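Local coordinates for protein aldehyde dehydrogenase (Burkholderia vietnamiensis, PDB 5KF0) that probably oxidises aldehydes to carboxylic acids using a nicotinamide adenine dinucleotide cofactor, and binds NADPH, at residues L274-Y286 with L309-K321. Numbering follows the deposited sequence.
Sequences LDYVVDRLAFGAY and LRDKLVAKTRSLK. With MPD ((4S)-2-methyl-2,4-pentanediol), chain I.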
ATOM      1  N   LEU A 274       1.238  32.337  22.806  1.00 16.66           N
ATOM      2  CA  LEU A 274       2.254  33.176  22.176  1.00 18.11           C
ATOM      3  C   LEU A 274       3.660  32.843  22.663  1.00 17.34           C
ATOM      4  O   LEU A 274       4.616  32.918  21.887  1.00 17.03           O
ATOM      5  CB  LEU A 274       1.946  34.658  22.410  1.00 21.50           C
ATOM      6  CG  LEU A 274       0.990  35.277  21.389  1.00 20.29           C
ATOM      7  CD1 LEU A 274       0.836  36.777  21.650  1.00 26.58           C
ATOM      8  CD2 LEU A 274       1.444  35.010  19.953  1.00 22.03           C
ATOM      9  N   ASP A 275       3.825  32.492  23.942  1.00 18.04           N
ATOM     10  CA  ASP A 275       5.170  32.162  24.414  1.00 19.20           C
ATOM     11  C   ASP A 275       5.708  30.923  23.709  1.00 17.47           C
ATOM     12  O   ASP A 275       6.892  30.866  23.356  1.00 16.36           O
ATOM     13  CB  ASP A 275       5.186  31.963  25.931  1.00 20.42           C
ATOM     14  CG  ASP A 275       5.057  33.272  26.697  1.00 27.35           C
ATOM     15  OD1 ASP A 275       5.358  34.341  26.126  1.00 20.52           O
ATOM     16  OD2 ASP A 275       4.658  33.230  27.877  1.00 25.10           O
ATOM     17  N   TYR A 276       4.849  29.922  23.485  1.00 16.91           N
ATOM     18  CA  TYR A 276       5.261  28.748  22.723  1.00 14.10           C
ATOM     19  C   TYR A 276       5.625  29.135  21.296  1.00 13.64           C
ATOM     20  O   TYR A 276       6.664  28.720  20.769  1.00 13.93           O
ATOM     21  CB  TYR A 276       4.141  27.698  22.707  1.00 15.94           C
ATOM     22  CG  TYR A 276       4.313  26.672  21.601  1.00 15.53           C
ATOM     23  CD1 TYR A 276       3.520  26.708  20.456  1.00 13.73           C
ATOM     24  CD2 TYR A 276       5.285  25.678  21.696  1.00 14.53           C
ATOM     25  CE1 TYR A 276       3.702  25.774  19.430  1.00 12.64           C
ATOM     26  CE2 TYR A 276       5.465  24.741  20.692  1.00 15.09           C
ATOM     27  CZ  TYR A 276       4.668  24.797  19.559  1.00 14.65           C
ATOM     28  OH  TYR A 276       4.867  23.876  18.559  1.00 15.25           O
ATOM     29  N   VAL A 277       4.768  29.934  20.659  1.00 15.34           N
ATOM     30  CA  VAL A 277       5.006  30.357  19.279  1.00 12.26           C
ATOM     31  C   VAL A 277       6.334  31.097  19.172  1.00 15.82           C
ATOM     32  O   VAL A 277       7.170  30.797  18.313  1.00 15.07           O
ATOM     33  CB  VAL A 277       3.834  31.226  18.786  1.00 15.33           C
ATOM     34  CG1 VAL A 277       4.143  31.829  17.409  1.00 16.53           C
ATOM     35  CG2 VAL A 277       2.535  30.373  18.746  1.00 14.58           C
ATOM     36  N   VAL A 278       6.540  32.073  20.057  1.00 14.44           N
ATOM     37  CA  VAL A 278       7.766  32.866  20.046  1.00 16.39           C
ATOM     38  C   VAL A 278       8.988  31.980  20.251  1.00 15.94           C
ATOM     39  O   VAL A 278      10.017  32.165  19.589  1.00 15.80           O
ATOM     40  CB  VAL A 278       7.670  33.980  21.104  1.00 14.97           C
ATOM     41  CG1 VAL A 278       9.050  34.561  21.425  1.00 17.32           C
ATOM     42  CG2 VAL A 278       6.718  35.064  20.615  1.00 18.38           C
ATOM     43  N   ASP A 279       8.895  30.989  21.146  1.00 13.08           N
ATOM     44  CA  ASP A 279      10.027  30.091  21.361  1.00 14.93           C
ATOM     45  C   ASP A 279      10.361  29.312  20.093  1.00 15.35           C
ATOM     46  O   ASP A 279      11.537  29.173  19.735  1.00 15.81           O
ATOM     47  CB  ASP A 279       9.737  29.144  22.524  1.00 19.07           C
ATOM     48  CG  ASP A 279      10.930  28.269  22.868  1.00 27.87           C
ATOM     49  OD1 ASP A 279      11.945  28.809  23.355  1.00 35.70           O
ATOM     50  OD2 ASP A 279      10.850  27.045  22.648  1.00 33.60           O
ATOM     51  N   ARG A 280       9.337  28.835  19.374  1.00 13.03           N
ATOM     52  CA  ARG A 280       9.592  28.061  18.161  1.00 14.54           C
ATOM     53  C   ARG A 280      10.056  28.953  17.011  1.00 11.42           C
ATOM     54  O   ARG A 280      10.885  28.534  16.193  1.00 12.79           O
ATOM     55  CB  ARG A 280       8.338  27.274  17.770  1.00 12.98           C
ATOM     56  CG  ARG A 280       7.921  26.235  18.828  1.00 13.47           C
ATOM     57  CD  ARG A 280       9.086  25.311  19.122  1.00 17.06           C
ATOM     58  NE  ARG A 280       9.321  24.391  18.012  1.00 14.92           N
ATOM     59  CZ  ARG A 280      10.417  23.657  17.856  1.00 16.50           C
ATOM     60  NH1 ARG A 280      11.418  23.750  18.732  1.00 20.99           N
ATOM     61  NH2 ARG A 280      10.513  22.833  16.816  1.00 15.93           N
ATOM     62  N   LEU A 281       9.538  30.186  16.931  1.00 12.53           N
ATOM     63  CA  LEU A 281      10.034  31.125  15.922  1.00 11.96           C
ATOM     64  C   LEU A 281      11.514  31.425  16.134  1.00 12.62           C
ATOM     65  O   LEU A 281      12.300  31.433  15.179  1.00 12.80           O
ATOM     66  CB  LEU A 281       9.221  32.423  15.959  1.00 12.49           C
ATOM     67  CG  LEU A 281       7.762  32.343  15.505  1.00 14.71           C
ATOM     68  CD1 LEU A 281       7.021  33.629  15.865  1.00 15.05           C
ATOM     69  CD2 LEU A 281       7.704  32.092  13.990  1.00 14.54           C
ATOM     70  N   ALA A 282      11.913  31.667  17.383  1.00 14.31           N
ATOM     71  CA  ALA A 282      13.316  31.938  17.673  1.00 15.77           C
ATOM     72  C   ALA A 282      14.182  30.724  17.368  1.00 18.38           C
ATOM     73  O   ALA A 282      15.269  30.856  16.792  1.00 16.60           O
ATOM     74  CB  ALA A 282      13.468  32.372  19.134  1.00 14.78           C
ATOM     75  N   PHE A 283      13.709  29.528  17.725  1.00 13.95           N
ATOM     76  CA  PHE A 283      14.427  28.317  17.356  1.00 12.67           C
ATOM     77  C   PHE A 283      14.592  28.223  15.843  1.00 14.20           C
ATOM     78  O   PHE A 283      15.700  28.027  15.337  1.00 14.77           O
ATOM     79  CB  PHE A 283      13.694  27.080  17.876  1.00 14.18           C
ATOM     80  CG  PHE A 283      14.255  25.799  17.349  1.00 20.64           C
ATOM     81  CD1 PHE A 283      13.626  25.118  16.317  1.00 24.81           C
ATOM     82  CD2 PHE A 283      15.431  25.288  17.868  1.00 23.61           C
ATOM     83  CE1 PHE A 283      14.161  23.948  15.819  1.00 28.37           C
ATOM     84  CE2 PHE A 283      15.962  24.113  17.376  1.00 26.11           C
ATOM     85  CZ  PHE A 283      15.326  23.449  16.347  1.00 21.04           C
ATOM     86  N   GLY A 284      13.494  28.387  15.102  1.00 13.14           N
ATOM     87  CA  GLY A 284      13.557  28.191  13.662  1.00 12.04           C
ATOM     88  C   GLY A 284      14.401  29.236  12.959  1.00 11.46           C
ATOM     89  O   GLY A 284      15.110  28.929  11.996  1.00 11.72           O
ATOM     90  N   ALA A 285      14.343  30.484  13.430  1.00 11.53           N
ATOM     91  CA  ALA A 285      15.093  31.554  12.788  1.00 12.86           C
ATOM     92  C   ALA A 285      16.580  31.493  13.105  1.00 13.51           C
ATOM     93  O   ALA A 285      17.410  31.834  12.252  1.00 13.84           O
ATOM     94  CB  ALA A 285      14.535  32.910  13.224  1.00 13.69           C
ATOM     95  N   TYR A 286      16.943  31.065  14.310  1.00 12.75           N
ATOM     96  CA  TYR A 286      18.303  31.266  14.777  1.00 13.64           C
ATOM     97  C   TYR A 286      19.049  29.986  15.121  1.00 13.03           C
ATOM     98  O   TYR A 286      20.256  30.063  15.385  1.00 13.98           O
ATOM     99  CB  TYR A 286      18.305  32.228  15.982  1.00 13.26           C
ATOM    100  CG  TYR A 286      17.579  33.519  15.648  1.00 13.13           C
ATOM    101  CD1 TYR A 286      17.989  34.311  14.570  1.00 15.62           C
ATOM    102  CD2 TYR A 286      16.452  33.914  16.364  1.00 12.06           C
ATOM    103  CE1 TYR A 286      17.301  35.484  14.229  1.00 14.06           C
ATOM    104  CE2 TYR A 286      15.772  35.090  16.038  1.00 14.73           C
ATOM    105  CZ  TYR A 286      16.201  35.866  14.973  1.00 15.43           C
ATOM    106  OH  TYR A 286      15.509  37.017  14.657  1.00 16.91           O
ATOM    107  N   LEU A 309       3.209  39.870  20.030  1.00 16.43           N
ATOM    108  CA  LEU A 309       4.212  38.926  19.549  1.00 15.08           C
ATOM    109  C   LEU A 309       5.540  39.631  19.299  1.00 18.93           C
ATOM    110  O   LEU A 309       6.603  39.105  19.645  1.00 18.11           O
ATOM    111  CB  LEU A 309       3.727  38.228  18.278  1.00 16.65           C
ATOM    112  CG  LEU A 309       4.659  37.141  17.737  1.00 16.76           C
ATOM    113  CD1 LEU A 309       3.862  36.010  17.086  1.00 18.24           C
ATOM    114  CD2 LEU A 309       5.653  37.707  16.729  1.00 18.50           C
ATOM    115  N   ARG A 310       5.496  40.816  18.688  1.00 17.74           N
ATOM    116  CA  ARG A 310       6.730  41.540  18.399  0.63 16.83           C
ATOM    117  C   ARG A 310       7.525  41.794  19.673  1.00 17.86           C
ATOM    118  O   ARG A 310       8.734  41.535  19.720  1.00 20.41           O
ATOM    119  CB  ARG A 310       6.426  42.858  17.686  0.63 17.89           C
ATOM    120  CG  ARG A 310       7.675  43.695  17.407  0.63 19.00           C
ATOM    121  CD  ARG A 310       7.333  44.984  16.672  0.63 21.76           C
ATOM    122  NE  ARG A 310       6.515  45.878  17.489  0.63 24.56           N
ATOM    123  CZ  ARG A 310       5.871  46.940  17.019  0.63 29.56           C
ATOM    124  NH1 ARG A 310       5.942  47.248  15.732  0.63 29.73           N
ATOM    125  NH2 ARG A 310       5.153  47.694  17.842  0.63 30.50           N
ATOM    126  N   ASP A 311       6.860  42.296  20.720  1.00 19.60           N
ATOM    127  CA  ASP A 311       7.553  42.556  21.982  1.00 20.66           C
ATOM    128  C   ASP A 311       8.195  41.290  22.531  1.00 19.62           C
ATOM    129  O   ASP A 311       9.351  41.304  22.974  1.00 18.43           O
ATOM    130  CB  ASP A 311       6.585  43.134  23.016  1.00 19.88           C
ATOM    131  CG  ASP A 311       6.131  44.535  22.679  1.00 27.60           C
ATOM    132  OD1 ASP A 311       6.730  45.165  21.782  1.00 30.10           O
ATOM    133  OD2 ASP A 311       5.178  45.005  23.331  1.00 28.29           O
ATOM    134  N   LYS A 312       7.443  40.188  22.534  1.00 17.16           N
ATOM    135  CA  LYS A 312       7.968  38.924  23.040  1.00 18.93           C
ATOM    136  C   LYS A 312       9.117  38.410  22.183  1.00 17.80           C
ATOM    137  O   LYS A 312      10.116  37.906  22.712  1.00 17.21           O
ATOM    138  CB  LYS A 312       6.849  37.884  23.105  1.00 14.62           C
ATOM    139  CG  LYS A 312       5.807  38.171  24.197  1.00 16.89           C
ATOM    140  CD  LYS A 312       4.646  37.178  24.124  1.00 19.74           C
ATOM    141  CE  LYS A 312       3.644  37.377  25.255  1.00 24.96           C
ATOM    142  NZ  LYS A 312       4.179  36.892  26.559  1.00 24.25           N
ATOM    143  N   LEU A 313       8.987  38.506  20.857  1.00 16.73           N
ATOM    144  CA  LEU A 313      10.030  37.976  19.987  1.00 15.83           C
ATOM    145  C   LEU A 313      11.294  38.832  20.049  1.00 17.70           C
ATOM    146  O   LEU A 313      12.409  38.303  19.978  1.00 17.85           O
ATOM    147  CB  LEU A 313       9.507  37.865  18.557  1.00 14.03           C
ATOM    148  CG  LEU A 313      10.477  37.256  17.551  1.00 15.06           C
ATOM    149  CD1 LEU A 313      10.899  35.863  17.991  1.00 16.74           C
ATOM    150  CD2 LEU A 313       9.832  37.201  16.177  1.00 18.80           C
ATOM    151  N   VAL A 314      11.142  40.150  20.189  1.00 16.33           N
ATOM    152  CA  VAL A 314      12.308  41.010  20.381  1.00 17.64           C
ATOM    153  C   VAL A 314      13.043  40.614  21.658  1.00 17.25           C
ATOM    154  O   VAL A 314      14.272  40.457  21.670  1.00 17.51           O
ATOM    155  CB  VAL A 314      11.886  42.492  20.395  1.00 18.09           C
ATOM    156  CG1 VAL A 314      12.981  43.379  20.987  1.00 18.97           C
ATOM    157  CG2 VAL A 314      11.531  42.945  18.983  1.00 17.62           C
ATOM    158  N   ALA A 315      12.296  40.398  22.744  1.00 17.86           N
ATOM    159  CA  ALA A 315      12.934  40.018  24.002  1.00 17.01           C
ATOM    160  C   ALA A 315      13.599  38.652  23.890  1.00 17.84           C
ATOM    161  O   ALA A 315      14.725  38.456  24.370  1.00 18.72           O
ATOM    162  CB  ALA A 315      11.907  40.017  25.132  1.00 19.17           C
ATOM    163  N   LYS A 316      12.915  37.690  23.265  1.00 18.97           N
ATOM    164  CA  LYS A 316      13.493  36.361  23.103  1.00 17.89           C
ATOM    165  C   LYS A 316      14.750  36.417  22.244  1.00 19.04           C
ATOM    166  O   LYS A 316      15.777  35.823  22.597  1.00 17.54           O
ATOM    167  CB  LYS A 316      12.453  35.413  22.499  1.00 17.14           C
ATOM    168  CG  LYS A 316      12.939  33.978  22.310  1.00 17.99           C
ATOM    169  CD  LYS A 316      13.069  33.276  23.649  1.00 22.90           C
ATOM    170  CE  LYS A 316      13.576  31.855  23.496  1.00 30.87           C
ATOM    171  NZ  LYS A 316      13.630  31.182  24.824  1.00 35.89           N
ATOM    172  N   THR A 317      14.698  37.164  21.136  1.00 16.00           N
ATOM    173  CA  THR A 317      15.846  37.257  20.233  1.00 15.48           C
ATOM    174  C   THR A 317      17.047  37.877  20.937  1.00 16.26           C
ATOM    175  O   THR A 317      18.183  37.412  20.779  1.00 19.61           O
ATOM    176  CB  THR A 317      15.469  38.070  18.992  1.00 18.46           C
ATOM    177  OG1 THR A 317      14.410  37.407  18.292  1.00 16.24           O
ATOM    178  CG2 THR A 317      16.665  38.237  18.044  1.00 18.63           C
ATOM    179  N   ARG A 318      16.812  38.925  21.721  1.00 16.98           N
ATOM    180  CA  ARG A 318      17.901  39.554  22.462  1.00 16.41           C
ATOM    181  C   ARG A 318      18.500  38.612  23.499  1.00 21.48           C
ATOM    182  O   ARG A 318      19.670  38.767  23.876  1.00 22.34           O
ATOM    183  CB  ARG A 318      17.401  40.836  23.125  1.00 18.09           C
ATOM    184  CG  ARG A 318      17.159  41.955  22.139  1.00 18.89           C
ATOM    185  CD  ARG A 318      16.555  43.178  22.806  1.00 23.11           C
ATOM    186  NE  ARG A 318      16.592  44.323  21.904  1.00 28.35           N
ATOM    187  CZ  ARG A 318      15.832  45.405  22.037  1.00 35.48           C
ATOM    188  NH1 ARG A 318      14.960  45.495  23.039  1.00 29.33           N
ATOM    189  NH2 ARG A 318      15.941  46.394  21.160  1.00 39.70           N
ATOM    190  N   SER A 319      17.725  37.633  23.971  1.00 18.84           N
ATOM    191  CA  SER A 319      18.204  36.746  25.023  1.00 19.41           C
ATOM    192  C   SER A 319      19.134  35.652  24.516  1.00 21.51           C
ATOM    193  O   SER A 319      19.785  34.988  25.335  1.00 22.18           O
ATOM    194  CB  SER A 319      17.027  36.102  25.757  1.00 22.01           C
ATOM    195  OG  SER A 319      16.427  35.083  24.971  1.00 23.19           O
ATOM    196  N   LEU A 320      19.228  35.449  23.204  1.00 16.81           N
ATOM    197  CA  LEU A 320      19.970  34.309  22.676  1.00 16.31           C
ATOM    198  C   LEU A 320      21.473  34.549  22.761  1.00 20.65           C
ATOM    199  O   LEU A 320      21.987  35.551  22.253  1.00 23.58           O
ATOM    200  CB  LEU A 320      19.568  34.023  21.231  1.00 16.22           C
ATOM    201  CG  LEU A 320      18.074  33.782  21.012  1.00 15.88           C
ATOM    202  CD1 LEU A 320      17.799  33.601  19.525  1.00 16.68           C
ATOM    203  CD2 LEU A 320      17.601  32.565  21.805  1.00 15.95           C
ATOM    204  N   LYS A 321      22.178  33.594  23.362  1.00 19.10           N
ATOM    205  CA  LYS A 321      23.610  33.724  23.597  1.00 19.86           C
ATOM    206  C   LYS A 321      24.412  33.455  22.322  1.00 17.60           C
ATOM    207  O   LYS A 321      24.239  32.416  21.677  1.00 17.68           O
ATOM    208  CB  LYS A 321      24.036  32.758  24.702  1.00 21.10           C
TER
HETATM  209  C1  MPD I 505      17.147  26.487  23.199  0.95 57.22           C
HETATM  210  C2  MPD I 505      17.236  27.891  23.786  0.95 58.49           C
HETATM  211  O2  MPD I 505      18.639  28.229  23.937  0.95 64.22           O
HETATM  212  CM  MPD I 505      16.593  27.945  25.166  0.95 58.29           C
HETATM  213  C3  MPD I 505      16.605  28.907  22.839  0.95 51.92           C
HETATM  214  C4  MPD I 505      15.248  28.453  22.312  0.95 47.61           C
HETATM  215  O4  MPD I 505      14.258  28.658  23.292  0.95 50.79           O
HETATM  216  C5  MPD I 505      14.882  29.243  21.065  0.95 38.78           C
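Knobs-into-holes packing joins two helices side by side on the sheet of the catalytic domain of the aldehyde dehydrogenase fold: Val-278 sits among Leu-309, Lys-312, Leu-313 and Lys-316, while Leu-309 fills the hole between Leu-274, Val-277, Val-278 and Leu-281. The axes cross at -46° and come within 9.5 Å. The two methyls of Val-278 part within its hole. CG1, anti to the backbone N (chi1 163°), meets Lys-316 CB, and CG2 rests 3.8 Å from Lys-312 CB. Leu-309 crosses Leu-274 at about a right angle, with CD1 3.9 Å from Leu-274 CD2. Beneath them, strand 263-266 receives Val-277, Leu-281 and Leu-309. Farther along, Leu-320 CD1 approaches Tyr-286 obliquely, 3.5 Å from CD2, while Ala-285 CB lies over the centre of one ring face and the phenol OH hydrogen-bonds to Thr-372 O. Thr-317 crosses Tyr-286 at about a right angle, its OG1 held by Leu-313 O (2.8 Å). On the outer side, Lys-312 bends at its last torsion (chi4 -74°) to bring NZ 2.8 Å from Asp-275 OD1, from the syn side, somewhat out of the carboxylate plane. The second salt bridge, Lys-316 NZ to Asp-279 OD1, is weak at 3.3 Å. The lysines thus pack aliphatic stems against Val-278 and Ala-282 and carry their charges to outer acids; the Val-278/Leu-309/Leu-313 part stays apolar, and Leu-313 O satisfies the Thr-317 hydroxyl beside Tyr-286.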